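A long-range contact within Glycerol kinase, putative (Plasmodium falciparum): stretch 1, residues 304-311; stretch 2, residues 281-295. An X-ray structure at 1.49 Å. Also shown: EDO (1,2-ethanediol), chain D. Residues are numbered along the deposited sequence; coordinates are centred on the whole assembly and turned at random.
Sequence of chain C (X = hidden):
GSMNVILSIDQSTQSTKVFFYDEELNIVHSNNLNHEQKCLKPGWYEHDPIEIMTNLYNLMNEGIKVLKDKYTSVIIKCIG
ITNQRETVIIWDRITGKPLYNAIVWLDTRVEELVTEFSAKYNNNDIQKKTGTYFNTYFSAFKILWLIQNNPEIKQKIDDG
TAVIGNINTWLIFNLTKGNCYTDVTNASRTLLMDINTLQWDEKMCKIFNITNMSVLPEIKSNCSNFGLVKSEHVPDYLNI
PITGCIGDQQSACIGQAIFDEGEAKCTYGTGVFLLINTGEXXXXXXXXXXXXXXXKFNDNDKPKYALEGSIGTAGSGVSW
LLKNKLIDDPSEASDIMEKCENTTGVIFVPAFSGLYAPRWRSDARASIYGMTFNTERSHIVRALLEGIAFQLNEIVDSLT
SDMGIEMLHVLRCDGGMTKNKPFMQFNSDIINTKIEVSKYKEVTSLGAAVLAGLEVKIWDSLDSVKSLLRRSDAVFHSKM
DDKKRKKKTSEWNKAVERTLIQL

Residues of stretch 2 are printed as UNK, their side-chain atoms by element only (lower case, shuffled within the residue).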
ATOM      1  N   LYS C 304     -23.320   6.539  35.506  1.00 12.62           N
ATOM      2  CA  LYS C 304     -23.947   6.413  34.199  1.00 12.73           C
ATOM      3  C   LYS C 304     -22.989   5.534  33.374  1.00 12.70           C
ATOM      4  O   LYS C 304     -21.783   5.683  33.450  1.00 12.46           O
ATOM      5  CB  LYS C 304     -24.147   7.753  33.518  1.00 13.80           C
ATOM      6  CG  LYS C 304     -25.080   8.738  34.312  1.00 14.86           C
ATOM      7  CD  LYS C 304     -26.470   8.200  34.637  1.00 16.04           C
ATOM      8  CE  LYS C 304     -27.363   9.221  35.436  1.00 20.02           C
ATOM      9  NZ  LYS C 304     -28.135  10.065  34.518  1.00 29.89           N
ATOM     10  N   TYR C 305     -23.605   4.593  32.699  1.00 10.34           N
ATOM     11  CA  TYR C 305     -22.941   3.627  31.841  1.00 10.27           C
ATOM     12  C   TYR C 305     -23.000   4.022  30.383  1.00 10.58           C
ATOM     13  O   TYR C 305     -23.739   4.874  29.985  1.00 10.07           O
ATOM     14  CB  TYR C 305     -23.539   2.236  32.087  1.00  9.92           C
ATOM     15  CG  TYR C 305     -23.152   1.683  33.387  1.00 10.37           C
ATOM     16  CD1 TYR C 305     -21.951   0.974  33.506  1.00 10.30           C
ATOM     17  CD2 TYR C 305     -23.957   1.827  34.527  1.00 13.25           C
ATOM     18  CE1 TYR C 305     -21.587   0.421  34.732  1.00 12.88           C
ATOM     19  CE2 TYR C 305     -23.640   1.238  35.769  1.00 12.97           C
ATOM     20  CZ  TYR C 305     -22.447   0.534  35.889  1.00 13.78           C
ATOM     21  OH  TYR C 305     -22.004   0.020  37.076  1.00 13.14           O
ATOM     22  N   ALA C 306     -22.254   3.292  29.575  1.00 10.04           N
ATOM     23  CA  ALA C 306     -22.148   3.550  28.145  1.00  8.75           C
ATOM     24  C   ALA C 306     -21.869   2.231  27.421  1.00  9.82           C
ATOM     25  O   ALA C 306     -21.410   1.232  28.012  1.00  9.58           O
ATOM     26  CB  ALA C 306     -21.122   4.571  27.785  1.00  9.80           C
ATOM     27  N   LEU C 307     -22.168   2.237  26.148  1.00  8.75           N
ATOM     28  CA  LEU C 307     -21.729   1.226  25.128  1.00  8.23           C
ATOM     29  C   LEU C 307     -20.744   1.939  24.274  1.00  8.69           C
ATOM     30  O   LEU C 307     -20.944   3.101  23.937  1.00  8.87           O
ATOM     31  CB  LEU C 307     -22.888   0.646  24.334  1.00 11.82           C
ATOM     32  CG  LEU C 307     -23.609  -0.483  24.939  1.00 10.85           C
ATOM     33  CD1 LEU C 307     -24.842  -0.941  24.040  1.00 13.16           C
ATOM     34  CD2 LEU C 307     -22.756  -1.728  25.251  1.00 10.43           C
ATOM     35  N   GLU C 308     -19.653   1.291  23.951  1.00  7.88           N
ATOM     36  CA  GLU C 308     -18.587   1.941  23.189  1.00  8.85           C
ATOM     37  C   GLU C 308     -18.115   1.063  22.034  1.00  7.05           C
ATOM     38  O   GLU C 308     -17.895  -0.156  22.169  1.00  9.67           O
ATOM     39  CB  GLU C 308     -17.325   2.211  24.041  1.00 11.06           C
ATOM     40  CG  GLU C 308     -16.086   2.724  23.237  1.00  8.47           C
ATOM     41  CD  GLU C 308     -14.872   3.152  24.060  1.00 10.15           C
ATOM     42  OE1 GLU C 308     -15.062   3.612  25.224  1.00 12.36           O
ATOM     43  OE2 GLU C 308     -13.762   3.035  23.519  1.00 12.68           O
ATOM     44  N   GLY C 309     -17.931   1.737  20.908  1.00  7.52           N
ATOM     45  CA  GLY C 309     -17.323   1.221  19.697  1.00  8.45           C
ATOM     46  C   GLY C 309     -16.024   1.896  19.462  1.00  9.38           C
ATOM     47  O   GLY C 309     -15.958   3.103  19.339  1.00 11.18           O
ATOM     48  N   SER C 310     -14.954   1.089  19.463  1.00  8.86           N
ATOM     49  CA  SER C 310     -13.576   1.584  19.370  1.00  8.71           C
ATOM     50  C   SER C 310     -12.942   1.198  18.041  1.00  8.34           C
ATOM     51  O   SER C 310     -13.072   0.082  17.624  1.00  9.30           O
ATOM     52  CB  SER C 310     -12.733   0.977  20.521  1.00  8.88           C
ATOM     53  OG  SER C 310     -13.397   0.949  21.809  1.00 13.67           O
ATOM     54  N   ILE C 311     -12.258   2.150  17.402  1.00  8.52           N
ATOM     55  CA  ILE C 311     -11.548   1.968  16.127  1.00  9.11           C
ATOM     56  C   ILE C 311     -10.088   2.405  16.354  1.00  8.15           C
ATOM     57  O   ILE C 311      -9.827   3.581  16.763  1.00 10.52           O
ATOM     58  CB  ILE C 311     -12.129   2.817  14.971  1.00  9.34           C
ATOM     59  CG1 ILE C 311     -13.570   2.349  14.667  1.00 11.70           C
ATOM     60  CG2 ILE C 311     -11.242   2.806  13.750  1.00  8.21           C
ATOM     61  CD1 ILE C 311     -14.302   3.216  13.679  1.00 11.48           C
ATOM     62  N   UNK C 281     -28.414   1.971  33.587  1.00 17.44           N
ATOM     63  CA  UNK C 281     -28.554   0.565  33.208  1.00 18.61           C
ATOM     64  C   UNK C 281     -27.259   0.133  32.556  1.00 16.92           C
ATOM     65  O   UNK C 281     -26.740   0.811  31.654  1.00 17.27           O
ATOM     66  c   UNK C 281     -31.092  -1.249  30.643  1.00 24.62           C
ATOM     67  c   UNK C 281     -29.925  -1.076  31.686  1.00 21.58           C
ATOM     68  c   UNK C 281     -29.698   0.400  32.190  1.00 20.79           C
ATOM     69  n   UNK C 281     -29.796  -3.536  30.372  1.00 28.76           N
ATOM     70  c   UNK C 281     -31.060  -2.644  29.974  1.00 27.97           C
ATOM     71  N   UNK C 282     -26.765  -1.001  33.007  1.00 15.53           N
ATOM     72  CA  UNK C 282     -25.647  -1.692  32.381  1.00 15.01           C
ATOM     73  C   UNK C 282     -26.226  -2.481  31.222  1.00 13.93           C
ATOM     74  O   UNK C 282     -27.093  -3.392  31.397  1.00 17.49           O
ATOM     75  c   UNK C 282     -25.014  -2.644  33.358  1.00 14.19           C
ATOM     76  c   UNK C 282     -24.562  -1.852  34.619  1.00 16.65           C
ATOM     77  c   UNK C 282     -23.859  -3.473  32.711  1.00 14.09           C
ATOM     78  N   UNK C 283     -25.754  -2.177  30.045  1.00 12.69           N
ATOM     79  CA  UNK C 283     -26.152  -2.889  28.853  1.00 13.17           C
ATOM     80  C   UNK C 283     -24.986  -3.699  28.341  1.00 12.01           C
ATOM     81  O   UNK C 283     -23.960  -3.156  28.104  1.00 13.87           O
ATOM     82  c   UNK C 283     -27.836  -1.067  28.313  1.00 15.79           C
ATOM     83  c   UNK C 283     -26.676  -1.934  27.764  1.00 14.19           C
ATOM     84  c   UNK C 283     -27.064  -2.681  26.526  1.00 14.27           C
ATOM     85  N   UNK C 284     -25.192  -5.007  28.169  1.00 11.99           N
ATOM     86  CA  UNK C 284     -24.159  -5.882  27.678  1.00 12.93           C
ATOM     87  C   UNK C 284     -24.472  -6.151  26.198  1.00 12.80           C
ATOM     88  O   UNK C 284     -25.548  -6.651  25.842  1.00 14.91           O
ATOM     89  c   UNK C 284     -23.660  -7.102  29.853  1.00 11.97           C
ATOM     90  c   UNK C 284     -22.829  -6.980  32.552  1.00 14.44           C
ATOM     91  c   UNK C 284     -24.588  -7.223  30.898  1.00 14.25           C
ATOM     92  c   UNK C 284     -21.916  -6.827  31.511  1.00 12.40           C
ATOM     93  c   UNK C 284     -24.175  -7.195  32.220  1.00 13.94           C
ATOM     94  o   UNK C 284     -22.507  -6.972  33.931  1.00 13.13           O
ATOM     95  c   UNK C 284     -22.313  -6.906  30.181  1.00 12.97           C
ATOM     96  c   UNK C 284     -24.118  -7.176  28.421  1.00 12.63           C
ATOM     97  N   UNK C 285     -23.460  -5.936  25.359  1.00 13.19           N
ATOM     98  CA  UNK C 285     -23.584  -6.059  23.914  1.00 12.24           C
ATOM     99  C   UNK C 285     -23.635  -7.541  23.541  1.00 13.57           C
ATOM    100  O   UNK C 285     -23.014  -8.366  24.171  1.00 13.71           O
ATOM    101  o   UNK C 285     -22.509  -5.405  21.830  1.00 11.71           O
ATOM    102  c   UNK C 285     -22.394  -5.392  23.209  1.00 13.87           C
ATOM    103  N   UNK C 286     -24.386  -7.821  22.507  1.00 13.00           N
ATOM    104  CA  UNK C 286     -24.230  -9.089  21.759  1.00 14.77           C
ATOM    105  C   UNK C 286     -23.639  -8.911  20.344  1.00 14.01           C
ATOM    106  O   UNK C 286     -23.596  -9.912  19.529  1.00 15.19           O
ATOM    107  o   UNK C 286     -26.461  -9.076  20.835  1.00 21.72           O
ATOM    108  c   UNK C 286     -26.175 -10.136  23.011  1.00 18.69           C
ATOM    109  c   UNK C 286     -25.563  -9.838  21.627  1.00 17.21           C
ATOM    110  N   UNK C 287     -23.124  -7.710  20.066  1.00 13.08           N
ATOM    111  CA  UNK C 287     -22.766  -7.214  18.752  1.00 12.85           C
ATOM    112  C   UNK C 287     -21.389  -6.567  18.811  1.00 12.32           C
ATOM    113  O   UNK C 287     -21.092  -5.822  17.926  1.00 12.88           O
ATOM    114  c   UNK C 287     -23.847  -6.103  18.209  1.00 12.53           C
ATOM    115  s   UNK C 287     -25.362  -6.901  17.947  1.00 23.38           S
ATOM    116  N   UNK C 288     -20.524  -6.933  19.752  1.00 10.67           N
ATOM    117  CA  UNK C 288     -19.193  -6.437  19.701  1.00  9.43           C
ATOM    118  C   UNK C 288     -18.868  -5.092  20.261  1.00 10.10           C
ATOM    119  O   UNK C 288     -17.798  -4.582  20.016  1.00 10.86           O
ATOM    120  N   UNK C 289     -19.764  -4.499  21.029  1.00 10.01           N
ATOM    121  CA  UNK C 289     -19.499  -3.245  21.687  1.00  8.34           C
ATOM    122  C   UNK C 289     -19.083  -3.527  23.145  1.00  8.44           C
ATOM    123  O   UNK C 289     -19.368  -4.570  23.738  1.00 10.94           O
ATOM    124  c   UNK C 289     -21.281  -2.034  20.157  1.00  8.41           C
ATOM    125  c   UNK C 289     -20.147  -1.352  19.284  1.00 13.66           C
ATOM    126  c   UNK C 289     -20.777  -2.390  21.594  1.00 11.33           C
ATOM    127  c   UNK C 289     -22.444  -1.075  20.149  1.00 10.66           C
ATOM    128  N   UNK C 290     -18.331  -2.610  23.704  1.00  9.33           N
ATOM    129  CA  UNK C 290     -17.829  -2.753  25.089  1.00  8.11           C
ATOM    130  C   UNK C 290     -18.719  -1.964  26.065  1.00  9.27           C
ATOM    131  O   UNK C 290     -19.095  -0.833  25.776  1.00  9.84           O
ATOM    132  c   UNK C 290     -15.363  -3.092  24.405  1.00 10.26           C
ATOM    133  c   UNK C 290     -16.385  -2.190  25.163  1.00  9.51           C
ATOM    134  c   UNK C 290     -14.001  -2.610  24.445  1.00  9.86           C
ATOM    135  c   UNK C 290     -15.936  -1.945  26.668  1.00  9.24           C
ATOM    136  N   UNK C 291     -19.066  -2.579  27.175  1.00  8.54           N
ATOM    137  CA  UNK C 291     -19.783  -1.903  28.288  1.00  8.63           C
ATOM    138  C   UNK C 291     -18.780  -1.170  29.158  1.00  9.03           C
ATOM    139  O   UNK C 291     -17.827  -1.822  29.615  1.00  8.74           O
ATOM    140  c   UNK C 291     -21.329  -2.300  30.282  1.00  9.61           C
ATOM    141  o   UNK C 291     -21.298  -3.713  28.337  1.00  9.41           O
ATOM    142  c   UNK C 291     -20.506  -2.941  29.167  1.00 10.43           C
ATOM    143  N   UNK C 292     -18.909   0.132  29.313  1.00  9.39           N
ATOM    144  CA  UNK C 292     -17.962   0.909  30.086  1.00  8.12           C
ATOM    145  C   UNK C 292     -18.709   1.921  30.999  1.00  7.91           C
ATOM    146  O   UNK C 292     -19.937   2.018  30.970  1.00  8.98           O
ATOM    147  o   UNK C 292     -15.862   2.097  29.883  1.00 10.35           O
ATOM    148  c   UNK C 292     -17.677   2.778  28.330  1.00  8.81           C
ATOM    149  c   UNK C 292     -16.947   1.598  29.128  1.00  9.72           C
ATOM    150  N   UNK C 293     -17.969   2.527  31.872  1.00  8.72           N
ATOM    151  CA  UNK C 293     -18.498   3.556  32.745  1.00  9.69           C
ATOM    152  C   UNK C 293     -18.454   4.882  31.935  1.00  9.76           C
ATOM    153  O   UNK C 293     -17.382   5.186  31.332  1.00  9.72           O
ATOM    154  c   UNK C 293     -18.225   5.026  34.738  1.00 11.24           C
ATOM    155  c   UNK C 293     -18.851   2.132  35.459  1.00 14.35           C
ATOM    156  c   UNK C 293     -17.595   2.554  34.912  1.00 14.58           C
ATOM    157  c   UNK C 293     -17.681   3.787  34.013  1.00 11.32           C
ATOM    158  N   UNK C 294     -19.568   5.608  31.798  1.00  9.29           N
ATOM    159  CA  UNK C 294     -19.526   6.921  31.199  1.00  9.43           C
ATOM    160  C   UNK C 294     -18.936   7.981  32.151  1.00  9.19           C
ATOM    161  O   UNK C 294     -17.952   8.688  31.807  1.00 10.42           O
ATOM    162  s   UNK C 294     -20.891   8.563  29.389  1.00 14.39           S
ATOM    163  c   UNK C 294     -20.902   7.323  30.718  1.00 10.98           C
ATOM    164  N   UNK C 295     -19.482   8.081  33.365  1.00  9.90           N
ATOM    165  CA  UNK C 295     -18.941   8.976  34.399  1.00  9.15           C
ATOM    166  C   UNK C 295     -19.642   8.634  35.710  1.00 10.01           C
ATOM    167  O   UNK C 295     -20.727   8.058  35.713  1.00  9.89           O
ATOM    168  c   UNK C 295     -22.152  11.069  31.739  1.00 11.00           C
ATOM    169  c   UNK C 295     -22.853  11.216  33.955  1.00 14.54           C
ATOM    170  c   UNK C 295     -19.119  10.460  33.976  1.00 11.03           C
ATOM    171  c   UNK C 295     -23.131  11.282  32.639  1.00 11.46           C
ATOM    172  c   UNK C 295     -20.533  10.811  33.502  1.00 10.89           C
ATOM    173  o   UNK C 295     -24.483  11.524  32.200  1.00 15.41           O
ATOM    174  c   UNK C 295     -21.572  11.003  34.418  1.00 14.91           C
ATOM    175  c   UNK C 295     -20.855  10.814  32.166  1.00 14.56           C
TER
HETATM  176  C1  EDO D1508     -18.000  -7.323  24.143  1.00 16.66           C
HETATM  177  O1  EDO D1508     -19.166  -7.266  23.287  1.00 18.51           O
HETATM  178  C2  EDO D1508     -16.730  -7.022  23.394  1.00 12.76           C
HETATM  179  O2  EDO D1508     -15.651  -7.109  24.224  1.00 15.38           O
HETATM  180  O   HOH W   1     -24.018   0.119  29.274  1.00 12.06           O
HETATM  181  O   HOH W   2     -26.115  12.280  34.062  1.00 23.65           O

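Position 281 carries four carbons in a row ending in nitrogen, with its CA-to-CB bond pointing away from stretch 1; it is Lys 281, and its backbone O lies 3.5 Å from CB of Tyr 305. At 282 one carbon bears two others, and one of these lies over the Tyr 305 ring, 3.5 Å from its centroid. The beta-branched, all-carbon fork identifies Val 282, CG2 making the CH-pi contact. Position 283 has the same three-carbon fork, its CA-to-CB bond now toward stretch 1, with a methyl 3.8 Å from CD1 of Leu 307: Val 283. At 284 a carbon leads to a six-carbon ring bearing one oxygen, clear of stretch 1, hence Tyr 284.

One carbon and one oxygen at 285 give Ser 285, whose CB is 4.2 Å from CD2 of Leu 307. Position 286, a carbon carrying one oxygen and one carbon, is Thr 286; 287, a carbon then sulphur, is Cys 287. Both are out of reach of stretch 1. Position 288 has no side-chain atoms and a positive phi of 83°, where a CB would jam against the preceding carbonyl: Gly 288. Four carbons forked at the second make 289 Leu 289; its CD2 packs 3.8 Å from CA of Gly 309.

At 290 four carbons fork at the first, one arm two carbons long, giving Ile 290, paired with Glu 308. Position 291 has a carbon carrying one oxygen and one carbon, the oxygen 3.9 Å from CD2 of Leu 307: Thr 291. The same atom set at 292, with its methyl 3.9 Å from CB of Ala 306, is Thr 292. Position 293 repeats the four-carbon pattern of 290; its CB points away, yet the longer arm returns to within 3.3 Å of CE1 of Tyr 305: Ile 293. A carbon and a sulphur at 294 mark Cys 294, CB 4.0 Å from CB of Ala 306. At 295 one carbon leads to a six-carbon ring bearing one oxygen, its face under CB of Lys 304: Tyr 295.

The contact is an antiparallel strand pairing. Glu 308 and Ile 290 exchange N-to-O hydrogen bonds of 2.9 Å each, and Ala 306 and Thr 292 exchange two of 3.0 Å. At a bulge, Lys 304 O accepts from Cys 294 N (2.8 Å) and weakly from Tyr 295 N (3.3 Å), while Lys 304 N donates to Tyr 295 O (3.0 Å). Val 282 and Ile 293 pack against Tyr 305, and Val 283 and Leu 289 against Leu 307.

Stretch 2 (281-295) KVVYSTCGLITTICY
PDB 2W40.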